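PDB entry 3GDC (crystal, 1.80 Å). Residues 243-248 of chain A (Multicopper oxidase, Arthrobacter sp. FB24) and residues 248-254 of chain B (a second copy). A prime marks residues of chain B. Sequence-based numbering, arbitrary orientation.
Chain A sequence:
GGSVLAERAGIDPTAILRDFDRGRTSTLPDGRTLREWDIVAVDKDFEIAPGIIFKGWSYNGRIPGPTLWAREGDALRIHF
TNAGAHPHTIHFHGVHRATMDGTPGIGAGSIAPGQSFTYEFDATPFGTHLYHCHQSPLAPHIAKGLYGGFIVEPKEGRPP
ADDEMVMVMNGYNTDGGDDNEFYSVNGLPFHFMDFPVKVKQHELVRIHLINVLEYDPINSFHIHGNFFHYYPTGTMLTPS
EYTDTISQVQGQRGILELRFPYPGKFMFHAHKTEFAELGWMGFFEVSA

Chain A, residues 243-248: TDTISQ
Chain B (248-254) QVQGQRG

Polar protein interfaces often follow a simple economy: a few charged atoms meet directly, and the remaining donors and acceptors are satisfied through water. The contact between two copies of a multicopper oxidase, residues 243-248 of one chain and 248-254 of the other, illustrates it in 311 Å² of buried surface.

The first stretch is extended, with Thr245 to Gln248 in a strand (phi -120 to -146°, psi 130 to 156°) and Asp244 just before it at -115/-4. Side chains alternate accordingly: Thr245 and Ser247 point toward the partner, Ile246 and Gln248 away. The second stretch reverses direction through a type II beta turn from Val249′ to Gln252′, with Gln250′ at -59/132 and Gly251′ at 94/-14, closed by Gln252′ N donating to Val249′ O at 3.0 Å. Glycine suits the third position because a CB at these angles would jam against the preceding carbonyl oxygen; it would also lie 3.7 Å from Thr245 OG1. In register, the CA of Thr245 lies 6.3 Å from the CA of Gln252′, and the CA of Ser247 6.9 Å from the CA of Val249′, so the strand runs antiparallel to the course of the turn.

The direct polar link is a two-pronged salt bridge. Asp244 (chi1 p, chi2 23°) sets out sideways, but its carboxylate reaches the guanidinium of Arg253′, whose chi angles are p, m, t and -174°. Arg253′ NH2 donates to Asp244 OD1 at 2.7 Å and Arg253′ NH1 to Asp244 OD2 at 3.0 Å, with N-H...O angles of 159° and 166°. Both residues are buried, and their charges compensate each other. Each chain also braces its own partner in the pair: Thr245 OG1 (chi1 m) donates to Asp244 OD1 at 3.0 Å, while Arg253′ NH2 donates to Gly251′ O at 2.8 Å, angle 150°. NH2 thus serves the turn and the carboxylate together. Arg253′ NE has a partner elsewhere in the structure.

Gln252′ (m, t, chi3 -44°) handles the second region. Its OE1 accepts from Val249′ N at 2.9 Å, fixing the amide across its own turn, yet its NE2 stays 3.9 Å from Thr245 O. Water fills that gap: water 1 donates to Thr245 O at 2.8 Å and accepts from Gln252′ NE2 at 3.0 Å. Water 2 accepts from Ser247 N at 3.0 Å and, weakly, from Gln252′ NE2 at 3.1 Å. At the oxygen end of the amide, water 3 donates to Gln252′ OE1 at 2.7 Å and lies in hydrogen-bonding contact with Ser247 OG at 2.8 Å. One glutamine, with both a donor and an acceptor, can therefore serve two strand residues through three waters.

Apolar packing completes the fit. Val249′ (chi1 m) points toward the strand, its CG1 3.6 Å from Ser247 CB, while Ser247 (chi1 p) turns its OG to water 3. Thr245 CG2 rests 4.3 Å from Gln252′ CG, so threonine supplies a methyl as well as a hydroxyl.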

ATOM      1  N   THR A 243      -4.147  14.632   1.042  1.00 17.71           N
ATOM      2  CA  THR A 243      -4.236  13.996  -0.274  1.00 17.66           C
ATOM      3  C   THR A 243      -5.671  13.833  -0.759  1.00 17.20           C
ATOM      4  O   THR A 243      -6.611  14.154  -0.042  1.00 16.50           O
ATOM      5  CB  THR A 243      -3.487  12.634  -0.272  1.00 18.01           C
ATOM      6  OG1 THR A 243      -3.364  12.149  -1.619  1.00 20.46           O
ATOM      7  CG2 THR A 243      -4.198  11.609   0.609  1.00 18.64           C
ATOM      8  N   ASP A 244      -5.837  13.334  -1.985  1.00 16.50           N
ATOM      9  CA  ASP A 244      -7.174  13.037  -2.500  1.00 16.66           C
ATOM     10  C   ASP A 244      -7.413  11.552  -2.754  1.00 15.95           C
ATOM     11  O   ASP A 244      -8.512  11.170  -3.125  1.00 15.15           O
ATOM     12  CB  ASP A 244      -7.472  13.850  -3.769  1.00 16.79           C
ATOM     13  CG  ASP A 244      -6.446  13.605  -4.883  1.00 18.27           C
ATOM     14  OD1 ASP A 244      -5.789  12.549  -4.874  1.00 20.44           O
ATOM     15  OD2 ASP A 244      -6.308  14.475  -5.758  1.00 20.21           O
ATOM     16  N   THR A 245      -6.375  10.737  -2.565  1.00 16.04           N
ATOM     17  CA  THR A 245      -6.440   9.296  -2.808  1.00 16.16           C
ATOM     18  C   THR A 245      -5.656   8.562  -1.721  1.00 16.09           C
ATOM     19  O   THR A 245      -4.513   8.913  -1.448  1.00 16.07           O
ATOM     20  CB  THR A 245      -5.825   8.924  -4.181  1.00 16.60           C
ATOM     21  OG1 THR A 245      -6.489   9.652  -5.218  1.00 18.66           O
ATOM     22  CG2 THR A 245      -5.964   7.430  -4.463  1.00 16.96           C
ATOM     23  N   ILE A 246      -6.274   7.556  -1.106  1.00 16.52           N
ATOM     24  CA  ILE A 246      -5.560   6.719  -0.140  1.00 16.92           C
ATOM     25  C   ILE A 246      -5.829   5.246  -0.368  1.00 16.49           C
ATOM     26  O   ILE A 246      -6.868   4.880  -0.927  1.00 15.88           O
ATOM     27  CB  ILE A 246      -5.875   7.095   1.344  1.00 17.11           C
ATOM     28  CG1 ILE A 246      -7.376   7.083   1.635  1.00 17.99           C
ATOM     29  CG2 ILE A 246      -5.243   8.402   1.725  1.00 20.48           C
ATOM     30  CD1 ILE A 246      -7.793   5.841   2.378  1.00 21.34           C
ATOM     31  N   SER A 247      -4.910   4.399   0.088  1.00 16.15           N
ATOM     32  CA  SER A 247      -5.070   2.953  -0.064  1.00 16.30           C
ATOM     33  C   SER A 247      -5.094   2.251   1.295  1.00 16.16           C
ATOM     34  O   SER A 247      -4.515   2.751   2.276  1.00 16.63           O
ATOM     35  CB  SER A 247      -3.948   2.378  -0.932  1.00 17.19           C
ATOM     36  OG  SER A 247      -2.689   2.528  -0.290  1.00 19.64           O
ATOM     37  N   GLN A 248      -5.770   1.106   1.332  1.00 15.18           N
ATOM     38  CA  GLN A 248      -5.879   0.276   2.527  1.00 15.12           C
ATOM     39  C   GLN A 248      -5.913  -1.190   2.126  1.00 14.93           C
ATOM     40  O   GLN A 248      -6.700  -1.577   1.269  1.00 15.61           O
ATOM     41  CB  GLN A 248      -7.178   0.612   3.268  1.00 14.37           C
ATOM     42  CG  GLN A 248      -7.268   2.044   3.810  1.00 14.72           C
ATOM     43  CD  GLN A 248      -8.604   2.323   4.496  1.00 14.73           C
ATOM     44  OE1 GLN A 248      -9.562   1.578   4.321  1.00 15.12           O
ATOM     45  NE2 GLN A 248      -8.663   3.396   5.282  1.00 13.59           N
TER
ATOM     46  N   GLN B 248       2.839   2.931  -4.738  1.00 17.48           N
ATOM     47  CA  GLN B 248       1.741   3.827  -5.089  1.00 17.51           C
ATOM     48  C   GLN B 248       0.648   3.023  -5.779  1.00 17.29           C
ATOM     49  O   GLN B 248       0.930   2.240  -6.699  1.00 17.45           O
ATOM     50  CB  GLN B 248       2.223   4.922  -6.053  1.00 17.30           C
ATOM     51  CG  GLN B 248       3.121   6.001  -5.443  1.00 17.68           C
ATOM     52  CD  GLN B 248       3.759   6.892  -6.509  1.00 18.25           C
ATOM     53  OE1 GLN B 248       3.644   6.626  -7.704  1.00 17.31           O
ATOM     54  NE2 GLN B 248       4.412   7.952  -6.079  1.00 17.78           N
ATOM     55  N   VAL B 249      -0.598   3.198  -5.350  1.00 16.98           N
ATOM     56  CA  VAL B 249      -1.713   2.637  -6.111  1.00 17.01           C
ATOM     57  C   VAL B 249      -1.993   3.625  -7.248  1.00 17.05           C
ATOM     58  O   VAL B 249      -1.390   4.708  -7.297  1.00 16.52           O
ATOM     59  CB  VAL B 249      -2.973   2.368  -5.238  1.00 16.95           C
ATOM     60  CG1 VAL B 249      -2.634   1.359  -4.133  1.00 16.53           C
ATOM     61  CG2 VAL B 249      -3.537   3.670  -4.647  1.00 16.68           C
ATOM     62  N   GLN B 250      -2.887   3.270  -8.168  1.00 17.86           N
ATOM     63  CA  GLN B 250      -3.229   4.224  -9.226  1.00 18.47           C
ATOM     64  C   GLN B 250      -3.777   5.529  -8.619  1.00 18.50           C
ATOM     65  O   GLN B 250      -4.644   5.504  -7.735  1.00 17.86           O
ATOM     66  CB  GLN B 250      -4.212   3.623 -10.225  1.00 18.50           C
ATOM     67  CG  GLN B 250      -4.311   4.437 -11.543  1.00 19.28           C
ATOM     68  CD  GLN B 250      -5.495   4.036 -12.406  1.00 20.54           C
ATOM     69  OE1 GLN B 250      -5.338   3.714 -13.596  1.00 22.83           O
ATOM     70  NE2 GLN B 250      -6.686   4.062 -11.825  1.00 18.52           N
ATOM     71  N   GLY B 251      -3.247   6.656  -9.087  1.00 17.82           N
ATOM     72  CA  GLY B 251      -3.675   7.962  -8.598  1.00 18.21           C
ATOM     73  C   GLY B 251      -2.829   8.507  -7.462  1.00 17.80           C
ATOM     74  O   GLY B 251      -2.931   9.688  -7.123  1.00 18.59           O
ATOM     75  N   GLN B 252      -2.004   7.650  -6.860  1.00 17.86           N
ATOM     76  CA  GLN B 252      -1.033   8.122  -5.885  1.00 17.63           C
ATOM     77  C   GLN B 252       0.208   8.631  -6.606  1.00 17.79           C
ATOM     78  O   GLN B 252       0.534   8.189  -7.714  1.00 18.09           O
ATOM     79  CB  GLN B 252      -0.668   7.055  -4.858  1.00 18.07           C
ATOM     80  CG  GLN B 252      -1.770   6.819  -3.812  1.00 18.66           C
ATOM     81  CD  GLN B 252      -1.335   5.854  -2.727  1.00 19.82           C
ATOM     82  OE1 GLN B 252      -0.734   4.817  -3.006  1.00 19.11           O
ATOM     83  NE2 GLN B 252      -1.659   6.184  -1.471  1.00 21.95           N
ATOM     84  N   ARG B 253       0.874   9.573  -5.958  1.00 17.38           N
ATOM     85  CA  ARG B 253       2.028  10.261  -6.514  1.00 17.61           C
ATOM     86  C   ARG B 253       2.733  10.983  -5.383  1.00 17.78           C
ATOM     87  O   ARG B 253       2.186  11.139  -4.293  1.00 17.36           O
ATOM     88  CB  ARG B 253       1.602  11.266  -7.590  1.00 17.30           C
ATOM     89  CG  ARG B 253       0.832  12.481  -7.105  1.00 17.61           C
ATOM     90  CD  ARG B 253      -0.646  12.176  -6.861  1.00 16.74           C
ATOM     91  NE  ARG B 253      -1.424  13.396  -6.630  1.00 16.56           N
ATOM     92  CZ  ARG B 253      -2.708  13.420  -6.282  1.00 16.96           C
ATOM     93  NH1 ARG B 253      -3.307  14.582  -6.087  1.00 17.20           N
ATOM     94  NH2 ARG B 253      -3.403  12.290  -6.142  1.00 17.84           N
ATOM     95  N   GLY B 254       3.961  11.417  -5.634  1.00 17.68           N
ATOM     96  CA  GLY B 254       4.716  12.093  -4.588  1.00 17.72           C
ATOM     97  C   GLY B 254       6.001  12.643  -5.144  1.00 18.53           C
ATOM     98  O   GLY B 254       6.281  12.485  -6.337  1.00 18.45           O
TER
HETATM   99  O   HOH W   1      -1.782   9.097  -0.945  1.00 21.40           O
HETATM  100  O   HOH W   2      -2.347   5.246   1.360  1.00 30.71           O
HETATM  101  O   HOH W   3      -0.100   2.811  -1.370  1.00 31.95           O